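Local coordinates for protein angiotensin-converting enzyme (Anopheles gambiae, PDB 6S1Y) that is a zinc metallopeptidase of the angiotensin-converting enzyme family, expected to hydrolyse peptide substrates at a zinc centre buried within a largely helical fold, at residues A[301-306]-A[364-369]; A[332-337]-A[371-376]; A[339-344]-A[357-362]. All coordinates share one frame; numbering follows the deposited sequence.

Contact 1: A[301-306]-A[364-369]; sequences NMTKLP and YYLQYQ. With NAG (2-acetamido-2-deoxy-beta-D-glucopyranose), chain C.
Leu366 sets its CG anti to its own carbonyl carbon (chi1 -66°), and Thr303 holds its methyl CG2 anti to the backbone N, with OG1 beside that nitrogen (chi1 -59°). The two side chains meet obliquely, Thr303 CG2 lying 4.0 Å from Leu366 CD1. Pro306 comes tip to tip with the same leucine, its ring CD 3.9 Å from Leu366 CD1, and the branch CD2 of Leu366 also faces that ring carbon. The contact thus packs an irregular connection, between helices 286-299 and 307-312, against the last turns of helix 349-368, the helix that carries the zinc-binding histidines further back. At the start of the connection Asn301, with positive phi, is the C-prime residue of a Schellman motif that ends helix 286-299; its ND2 bears an N-linked NAG, bonded to the sugar at C1. Gln367 slides past Thr303 in the opposite direction. Its NE2 stands 3.2 Å from Thr303 OG1 at an angle too poor for a hydrogen bond, and it donates instead to Gln363 OE1. Gln363 NE2 in turn bonds Thr303 O.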
# COMPACT_ATOMS: atom_id res chain seq x y z
N ASN A 301 17.17 -18.23 1.14
CA ASN A 301 16.70 -19.53 1.63
C ASN A 301 15.22 -19.48 1.97
O ASN A 301 14.77 -20.04 2.97
CB ASN A 301 17.50 -19.99 2.85
CG ASN A 301 17.35 -21.49 3.10
OD1 ASN A 301 17.39 -22.29 2.17
ND2 ASN A 301 17.17 -21.87 4.37
N MET A 302 14.45 -18.81 1.13
CA MET A 302 13.01 -18.69 1.27
C MET A 302 12.35 -19.39 0.09
O MET A 302 13.02 -19.74 -0.88
CB MET A 302 12.59 -17.21 1.38
CG MET A 302 13.16 -16.51 2.64
SD MET A 302 12.68 -14.76 2.92
CE MET A 302 10.99 -14.97 3.48
N THR A 303 11.03 -19.57 0.16
CA THR A 303 10.36 -20.49 -0.74
C THR A 303 10.35 -19.98 -2.17
O THR A 303 9.97 -18.84 -2.43
CB THR A 303 8.93 -20.73 -0.28
OG1 THR A 303 8.94 -21.27 1.05
CG2 THR A 303 8.21 -21.69 -1.24
N LYS A 304 10.77 -20.84 -3.10
CA LYS A 304 10.66 -20.58 -4.52
C LYS A 304 9.20 -20.57 -4.95
O LYS A 304 8.37 -21.28 -4.39
CB LYS A 304 11.43 -21.65 -5.31
CG LYS A 304 11.50 -21.42 -6.82
CD LYS A 304 11.56 -22.75 -7.58
CE LYS A 304 12.72 -22.78 -8.58
NZ LYS A 304 12.85 -21.53 -9.39
N LEU A 305 8.89 -19.78 -5.97
CA LEU A 305 7.49 -19.68 -6.41
C LEU A 305 7.04 -21.02 -6.98
O LEU A 305 7.72 -21.57 -7.84
CB LEU A 305 7.31 -18.58 -7.46
CG LEU A 305 7.46 -17.13 -6.97
CD1 LEU A 305 7.45 -16.16 -8.13
CD2 LEU A 305 6.36 -16.78 -5.98
N PRO A 306 5.89 -21.56 -6.56
CA PRO A 306 5.38 -22.80 -7.17
C PRO A 306 4.94 -22.58 -8.60
O PRO A 306 4.67 -21.45 -9.05
CB PRO A 306 4.19 -23.17 -6.28
CG PRO A 306 3.70 -21.80 -5.73
CD PRO A 306 4.96 -20.99 -5.56
N TYR A 364 4.76 -14.31 1.89
CA TYR A 364 4.12 -14.42 3.19
C TYR A 364 3.07 -15.53 3.15
O TYR A 364 3.03 -16.40 4.03
CB TYR A 364 3.52 -13.07 3.57
CG TYR A 364 3.44 -12.71 5.05
CD1 TYR A 364 3.53 -13.66 6.06
CD2 TYR A 364 3.25 -11.37 5.43
CE1 TYR A 364 3.44 -13.29 7.41
CE2 TYR A 364 3.17 -10.99 6.76
CZ TYR A 364 3.26 -11.94 7.76
OH TYR A 364 3.16 -11.51 9.07
N TYR A 365 2.23 -15.52 2.11
CA TYR A 365 1.26 -16.60 1.91
C TYR A 365 1.96 -17.96 2.01
O TYR A 365 1.52 -18.84 2.77
CB TYR A 365 0.58 -16.46 0.54
CG TYR A 365 -0.26 -15.19 0.30
CD1 TYR A 365 -0.80 -14.45 1.35
CD2 TYR A 365 -0.49 -14.74 -1.00
CE1 TYR A 365 -1.55 -13.31 1.12
CE2 TYR A 365 -1.24 -13.60 -1.25
CZ TYR A 365 -1.77 -12.89 -0.19
OH TYR A 365 -2.51 -11.76 -0.46
N LEU A 366 3.06 -18.15 1.27
CA LEU A 366 3.72 -19.44 1.24
C LEU A 366 4.28 -19.81 2.61
O LEU A 366 4.26 -20.99 2.99
CB LEU A 366 4.83 -19.46 0.19
CG LEU A 366 4.30 -19.33 -1.24
CD1 LEU A 366 5.43 -19.04 -2.21
CD2 LEU A 366 3.54 -20.61 -1.69
N GLN A 367 4.73 -18.82 3.39
CA GLN A 367 5.37 -19.12 4.66
C GLN A 367 4.38 -19.54 5.74
O GLN A 367 4.76 -20.24 6.68
CB GLN A 367 6.18 -17.91 5.16
CG GLN A 367 7.43 -17.64 4.35
CD GLN A 367 8.48 -18.73 4.53
OE1 GLN A 367 8.70 -19.21 5.64
NE2 GLN A 367 9.14 -19.11 3.45
N TYR A 368 3.12 -19.10 5.67
CA TYR A 368 2.17 -19.45 6.71
C TYR A 368 1.03 -20.34 6.22
O TYR A 368 0.08 -20.58 6.97
CB TYR A 368 1.63 -18.19 7.41
CG TYR A 368 0.82 -17.18 6.60
CD1 TYR A 368 -0.26 -17.57 5.81
CD2 TYR A 368 1.09 -15.81 6.69
CE1 TYR A 368 -1.02 -16.62 5.10
CE2 TYR A 368 0.35 -14.86 5.99
CZ TYR A 368 -0.71 -15.27 5.20
OH TYR A 368 -1.45 -14.33 4.52
N GLN A 369 1.12 -20.89 5.01
CA GLN A 369 0.03 -21.68 4.47
C GLN A 369 -0.19 -23.00 5.22
O GLN A 369 -1.25 -23.61 5.05
CB GLN A 369 0.26 -21.97 2.99
CG GLN A 369 1.46 -22.81 2.66
CD GLN A 369 1.53 -23.12 1.18
OE1 GLN A 369 0.59 -22.84 0.44
NE2 GLN A 369 2.64 -23.69 0.73
C1 NAG C . 17.04 -23.25 4.78
C2 NAG C . 18.22 -23.57 5.73
C3 NAG C . 18.11 -24.99 6.27
C4 NAG C . 16.73 -25.24 6.89
C5 NAG C . 15.64 -24.86 5.89
C6 NAG C . 14.25 -24.94 6.47
C7 NAG C . 20.37 -22.43 5.38
C8 NAG C . 21.62 -22.37 4.55
N2 NAG C . 19.49 -23.38 5.04
O3 NAG C . 19.11 -25.16 7.26
O4 NAG C . 16.62 -26.61 7.27
O5 NAG C . 15.82 -23.50 5.45
O6 NAG C . 13.27 -24.56 5.51
O7 NAG C . 20.18 -21.67 6.33

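Contact 2: A[332-337]-A[371-376]; sequences DFFAID and QPVEFR
Arg376 donates from NH2 to the backbone carbonyl of Ala335, with 3.0 Å between NH2 and Ala335 O and an N-H...O angle of 158°. The acceptor lies near the guanidinium plane, while the donor is tilted 29° from the carbonyl plane. Chain bending at chi3 (76°) swings NE out of the otherwise extended arginine chain. Asp332 forms a long salt bridge with the same nitrogen, its OD1 3.8 Å from Arg376 NH2, and the two side chains cross at about a right angle. Water supplements this long ion pair, bridging through the other oxygen: one molecule donates to Asp332 OD2 at 2.6 Å and accepts from Arg376 NH2, and a second donates both to Asp332 OD2 and to the carbonyl oxygen of Arg376. Asp332 OD1 has a second, local role: Phe334 N donates to it at 3.0 Å from above the carboxylate plane, closing an Asx turn.

That turn begins the connection between the antiparallel strands 329-332 and 339-342, a beta hairpin, and it brings the backbone of Phe334 over one face of the guanidinium, with Phe334 CA 3.5 Å from Arg376 NH2. The Phe334 ring slides past the arginine chain in the opposite direction, while Phe334 CD1 meets Val373 CG2 at 4.0 Å. Val373 lies in a 3-10 turn between helices 349-368 and 381-395. Around this core, Gln27 of helix 12-42 donates to Phe334 O, and Tyr368 packs against both Asp332 and Arg376.

A buried guanidinium shared among a carbonyl, a water and a distant carboxylate implies that its charge is probably balanced through a hydrated network, with Asp332 joining the hairpin turn to Arg376 largely through water.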
# COMPACT_ATOMS: atom_id res chain seq x y z
N ASP A 332 -4.20 -15.12 -2.16
CA ASP A 332 -4.04 -16.37 -1.44
C ASP A 332 -5.34 -17.16 -1.57
O ASP A 332 -6.41 -16.68 -1.14
CB ASP A 332 -3.73 -16.10 0.03
CG ASP A 332 -3.42 -17.38 0.81
OD1 ASP A 332 -3.41 -18.48 0.19
OD2 ASP A 332 -3.19 -17.30 2.05
N PHE A 333 -5.27 -18.35 -2.14
CA PHE A 333 -6.47 -19.16 -2.36
C PHE A 333 -6.65 -20.23 -1.31
O PHE A 333 -7.50 -21.11 -1.47
CB PHE A 333 -6.45 -19.77 -3.76
CG PHE A 333 -6.63 -18.74 -4.85
CD1 PHE A 333 -5.53 -18.10 -5.40
CD2 PHE A 333 -7.89 -18.39 -5.28
CE1 PHE A 333 -5.69 -17.16 -6.38
CE2 PHE A 333 -8.06 -17.44 -6.25
CZ PHE A 333 -6.95 -16.81 -6.80
N PHE A 334 -5.88 -20.17 -0.22
CA PHE A 334 -6.17 -20.95 0.98
C PHE A 334 -6.24 -22.44 0.66
O PHE A 334 -7.08 -23.18 1.18
CB PHE A 334 -7.46 -20.47 1.65
CG PHE A 334 -7.40 -19.03 2.10
CD1 PHE A 334 -6.90 -18.70 3.34
CD2 PHE A 334 -7.82 -18.01 1.26
CE1 PHE A 334 -6.82 -17.37 3.75
CE2 PHE A 334 -7.74 -16.69 1.66
CZ PHE A 334 -7.25 -16.38 2.91
N ALA A 335 -5.36 -22.88 -0.24
CA ALA A 335 -5.14 -24.30 -0.52
C ALA A 335 -3.67 -24.56 -0.23
O ALA A 335 -3.16 -24.12 0.81
CB ALA A 335 -5.52 -24.65 -1.95
N ILE A 336 -2.97 -25.23 -1.13
CA ILE A 336 -1.52 -25.38 -1.01
C ILE A 336 -0.89 -24.93 -2.32
O ILE A 336 -1.23 -25.46 -3.39
CB ILE A 336 -1.09 -26.82 -0.67
CG1 ILE A 336 -1.59 -27.23 0.72
CG2 ILE A 336 0.42 -26.93 -0.69
CD1 ILE A 336 -1.04 -26.34 1.86
N ASP A 337 0.01 -23.95 -2.24
CA ASP A 337 0.77 -23.45 -3.37
C ASP A 337 -0.09 -22.79 -4.44
O ASP A 337 0.41 -22.48 -5.52
CB ASP A 337 1.62 -24.56 -4.01
CG ASP A 337 2.75 -25.01 -3.10
OD1 ASP A 337 2.82 -24.47 -1.96
OD2 ASP A 337 3.57 -25.87 -3.50
N GLN A 371 -0.58 -23.07 8.39
CA GLN A 371 -1.34 -22.74 9.59
C GLN A 371 -2.83 -22.97 9.37
O GLN A 371 -3.29 -23.12 8.23
CB GLN A 371 -1.10 -21.27 9.97
CG GLN A 371 0.34 -20.92 10.32
CD GLN A 371 0.63 -20.90 11.82
OE1 GLN A 371 -0.27 -21.06 12.64
NE2 GLN A 371 1.89 -20.71 12.17
N PRO A 372 -3.61 -23.03 10.44
CA PRO A 372 -5.07 -23.02 10.28
C PRO A 372 -5.52 -21.73 9.61
O PRO A 372 -4.85 -20.70 9.67
CB PRO A 372 -5.59 -23.12 11.72
CG PRO A 372 -4.44 -22.77 12.59
CD PRO A 372 -3.20 -23.15 11.85
N VAL A 373 -6.70 -21.81 8.98
CA VAL A 373 -7.13 -20.76 8.07
C VAL A 373 -7.18 -19.40 8.76
O VAL A 373 -6.77 -18.39 8.19
CB VAL A 373 -8.50 -21.11 7.45
CG1 VAL A 373 -9.57 -21.33 8.54
CG2 VAL A 373 -8.92 -20.03 6.47
N GLU A 374 -7.66 -19.35 10.01
CA GLU A 374 -7.81 -18.07 10.69
C GLU A 374 -6.49 -17.50 11.19
O GLU A 374 -6.48 -16.38 11.71
CB GLU A 374 -8.79 -18.22 11.86
CG GLU A 374 -8.28 -19.02 13.05
CD GLU A 374 -8.43 -20.53 12.89
OE1 GLU A 374 -8.66 -21.22 13.90
OE2 GLU A 374 -8.30 -21.03 11.75
N PHE A 375 -5.37 -18.22 11.05
CA PHE A 375 -4.05 -17.66 11.29
C PHE A 375 -3.32 -17.34 10.00
O PHE A 375 -2.18 -16.85 10.04
CB PHE A 375 -3.19 -18.61 12.13
CG PHE A 375 -3.59 -18.69 13.58
CD1 PHE A 375 -4.53 -17.83 14.13
CD2 PHE A 375 -3.01 -19.64 14.41
CE1 PHE A 375 -4.87 -17.91 15.48
CE2 PHE A 375 -3.37 -19.74 15.75
CZ PHE A 375 -4.28 -18.88 16.29
N ARG A 376 -3.93 -17.61 8.85
CA ARG A 376 -3.29 -17.35 7.56
C ARG A 376 -3.52 -15.89 7.16
O ARG A 376 -4.29 -15.56 6.26
CB ARG A 376 -3.81 -18.33 6.51
CG ARG A 376 -3.33 -19.75 6.75
CD ARG A 376 -3.94 -20.76 5.82
NE ARG A 376 -3.38 -20.73 4.48
CZ ARG A 376 -3.58 -21.67 3.56
NH1 ARG A 376 -4.34 -22.72 3.86
NH2 ARG A 376 -3.04 -21.55 2.34
O HOH W 1 -1.51 -19.10 2.89
O HOH W 2 -3.78 -15.12 3.73

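Contact 3: A[339-344]-A[357-362]; sequences VRIKQC and HELGHI. With ZN (zinc ion), chain G; KSN ((2~{S})-2-[[(4~{S})-4-azanyl-5-oxidanyl-5-oxidanylidene-pentanoyl]amino]pentanedioic acid), chain H.
Ile341 and Ile362 form the middle of a buried, apolar strand-on-helix contact, in which strand 339-342 of the hairpin lies against helix 349-368 beside the zinc centre. The short segments run nearly antiparallel, at 161°, with their axes 8.8 Å apart. Ile341 and Ile362 cross obliquely, bringing Ile341 CG1 to 3.6 Å from Ile362 CG1. One turn nearer the N-terminus of the helix, the tip of Ile341 rests on the aliphatic base of Glu358, with Ile341 CD1 3.6 Å from Glu358 CB. Val339 meets the other branch of Ile362, the closest pair being Val339 CG2 and Ile362 CG2. At the far end, Gln343 OE1 touches Glu358 CG and is a buried oxygen without a polar partner, whereas its NE2 donates to Glu351.

The strand therefore packs against the stem of Glu358, whose chain bends at chi2 (-58°) and whose carboxylate faces the bound gamma-glutamyl ligand KSN. The ligand's N06 makes a weak hydrogen bond to Glu358 OE2, and Glu358 OE2 also lies 2.6 Å from KSN O14. On the same helix, His357 NE2 and His361 NE2 each bind the zinc ion at 2.0 Å. KSN adds its carboxylate, with O15 at 1.9 Å from the zinc and O14 at a longer 2.5 Å. His357 ND1 is bonded to Asp389 and His361 ND1 to His384, second-shell partners that would help fix the ring orientations. His357, Glu358 and His361 form the HExxH motif on one helix, and with the zinc-binding Glu385 on helix 381-395 they make the gluzincin-type zinc site, as in the angiotensin-converting enzyme family.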
# COMPACT_ATOMS: atom_id res chain seq x y z
N VAL A 339 -1.21 -19.60 -5.30
CA VAL A 339 -0.95 -18.20 -4.98
C VAL A 339 -0.73 -17.48 -6.30
O VAL A 339 -0.08 -18.02 -7.21
CB VAL A 339 0.26 -18.05 -4.03
CG1 VAL A 339 -0.06 -18.64 -2.66
CG2 VAL A 339 1.51 -18.69 -4.62
N ARG A 340 -1.28 -16.27 -6.42
CA ARG A 340 -1.28 -15.61 -7.72
C ARG A 340 -1.16 -14.10 -7.59
O ARG A 340 -1.66 -13.49 -6.65
CB ARG A 340 -2.55 -15.93 -8.51
CG ARG A 340 -2.98 -17.37 -8.46
CD ARG A 340 -4.21 -17.62 -9.32
NE ARG A 340 -4.94 -18.80 -8.86
CZ ARG A 340 -6.10 -19.20 -9.35
NH1 ARG A 340 -6.67 -18.54 -10.34
NH2 ARG A 340 -6.70 -20.28 -8.84
N ILE A 341 -0.52 -13.51 -8.59
CA ILE A 341 -0.43 -12.07 -8.74
C ILE A 341 -1.19 -11.68 -9.99
O ILE A 341 -1.09 -12.36 -11.03
CB ILE A 341 1.04 -11.60 -8.79
CG1 ILE A 341 1.64 -11.66 -7.39
CG2 ILE A 341 1.14 -10.20 -9.41
CD1 ILE A 341 3.15 -11.38 -7.31
N LYS A 342 -1.93 -10.59 -9.90
CA LYS A 342 -2.57 -9.96 -11.05
C LYS A 342 -1.98 -8.55 -11.13
O LYS A 342 -2.25 -7.71 -10.26
CB LYS A 342 -4.09 -9.95 -10.90
CG LYS A 342 -4.82 -9.26 -12.03
CD LYS A 342 -6.31 -9.65 -12.05
CE LYS A 342 -7.00 -9.39 -10.71
NZ LYS A 342 -7.26 -7.95 -10.46
N GLN A 343 -1.16 -8.31 -12.14
CA GLN A 343 -0.46 -7.05 -12.28
C GLN A 343 -0.35 -6.70 -13.75
O GLN A 343 0.06 -7.53 -14.57
CB GLN A 343 0.94 -7.11 -11.65
CG GLN A 343 1.66 -5.77 -11.65
CD GLN A 343 2.94 -5.78 -10.82
OE1 GLN A 343 3.12 -6.62 -9.94
NE2 GLN A 343 3.83 -4.83 -11.10
N CYS A 344 -0.72 -5.47 -14.09
CA CYS A 344 -0.59 -4.98 -15.46
C CYS A 344 0.80 -4.36 -15.62
O CYS A 344 0.99 -3.19 -15.92
CB CYS A 344 -1.73 -4.03 -15.80
SG CYS A 344 -3.37 -4.88 -15.66
N HIS A 357 7.04 -5.70 -4.08
CA HIS A 357 5.99 -5.53 -3.08
C HIS A 357 5.01 -6.70 -3.13
O HIS A 357 4.69 -7.31 -2.10
CB HIS A 357 5.24 -4.20 -3.30
CG HIS A 357 4.05 -4.01 -2.41
ND1 HIS A 357 4.13 -3.42 -1.17
CD2 HIS A 357 2.75 -4.36 -2.57
CE1 HIS A 357 2.94 -3.41 -0.60
NE2 HIS A 357 2.08 -3.97 -1.44
N GLU A 358 4.53 -7.01 -4.34
CA GLU A 358 3.54 -8.08 -4.50
C GLU A 358 4.14 -9.46 -4.19
O GLU A 358 3.50 -10.28 -3.53
CB GLU A 358 2.98 -8.04 -5.92
CG GLU A 358 2.29 -6.73 -6.29
CD GLU A 358 1.13 -6.38 -5.37
OE1 GLU A 358 0.55 -7.30 -4.76
OE2 GLU A 358 0.80 -5.17 -5.24
N LEU A 359 5.38 -9.71 -4.62
CA LEU A 359 5.99 -11.01 -4.34
C LEU A 359 6.24 -11.19 -2.86
O LEU A 359 6.36 -12.33 -2.40
CB LEU A 359 7.32 -11.19 -5.08
CG LEU A 359 7.25 -11.49 -6.57
CD1 LEU A 359 8.64 -11.38 -7.24
CD2 LEU A 359 6.65 -12.87 -6.82
N GLY A 360 6.33 -10.08 -2.11
CA GLY A 360 6.42 -10.19 -0.67
C GLY A 360 5.13 -10.70 -0.05
O GLY A 360 5.16 -11.47 0.91
N HIS A 361 3.99 -10.24 -0.59
CA HIS A 361 2.70 -10.82 -0.20
C HIS A 361 2.68 -12.32 -0.48
O HIS A 361 2.33 -13.13 0.38
CB HIS A 361 1.55 -10.13 -0.97
CG HIS A 361 1.19 -8.75 -0.49
ND1 HIS A 361 0.94 -8.45 0.83
CD2 HIS A 361 0.96 -7.60 -1.18
CE1 HIS A 361 0.60 -7.17 0.93
NE2 HIS A 361 0.61 -6.64 -0.27
N ILE A 362 3.06 -12.72 -1.71
CA ILE A 362 3.07 -14.13 -2.08
C ILE A 362 3.93 -14.93 -1.11
O ILE A 362 3.49 -15.95 -0.56
CB ILE A 362 3.55 -14.32 -3.53
CG1 ILE A 362 2.59 -13.67 -4.52
CG2 ILE A 362 3.69 -15.81 -3.83
CD1 ILE A 362 1.22 -14.27 -4.55
ZN ZN G . 0.39 -4.67 -0.62
C10 KSN H . -5.81 -5.29 -2.54
C13 KSN H . -1.32 -4.12 -2.38
C17 KSN H . -0.62 2.26 -3.66
C02 KSN H . 0.45 1.33 -3.08
C03 KSN H . 0.02 -0.13 -2.86
C04 KSN H . -1.18 -0.62 -3.65
C05 KSN H . -0.90 -1.82 -4.59
C07 KSN H . -2.40 -3.46 -3.27
C08 KSN H . -3.60 -4.36 -3.54
C09 KSN H . -4.43 -4.65 -2.28
N01 KSN H . 0.94 1.85 -1.80
N06 KSN H . -1.54 -3.13 -4.42
O11 KSN H . -6.33 -5.22 -3.69
O12 KSN H . -6.45 -5.89 -1.60
O14 KSN H . -0.44 -4.83 -2.94
O15 KSN H . -1.26 -3.92 -1.15
O16 KSN H . -0.20 -1.66 -5.54
O18 KSN H . -0.73 2.31 -4.92
O19 KSN H . -1.39 2.98 -2.97

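Overall arrangement
Helix 349-368 unites contacts 1 and 3: its zinc-site turns meet strand 339-342 in contact 3, and its closing turns meet the 301-306 connection in contact 1. Leu305 bridges them by packing on Leu359 and Ile362. Contact 3 lies deepest, about 12 Å from the chain centre, whereas contacts 1 and 2 lie about 21 and 22 Å out. Contact 2 is nevertheless buried and contact 1 only partly so, near a glycan. Chemistry follows position: aliphatic packing beside a metal in contact 3, a water-mediated ionic network in contact 2, and modest apolar packing in contact 1. Gln369 to Asp337, a probable hydrogen bond, ties contacts 1 and 2.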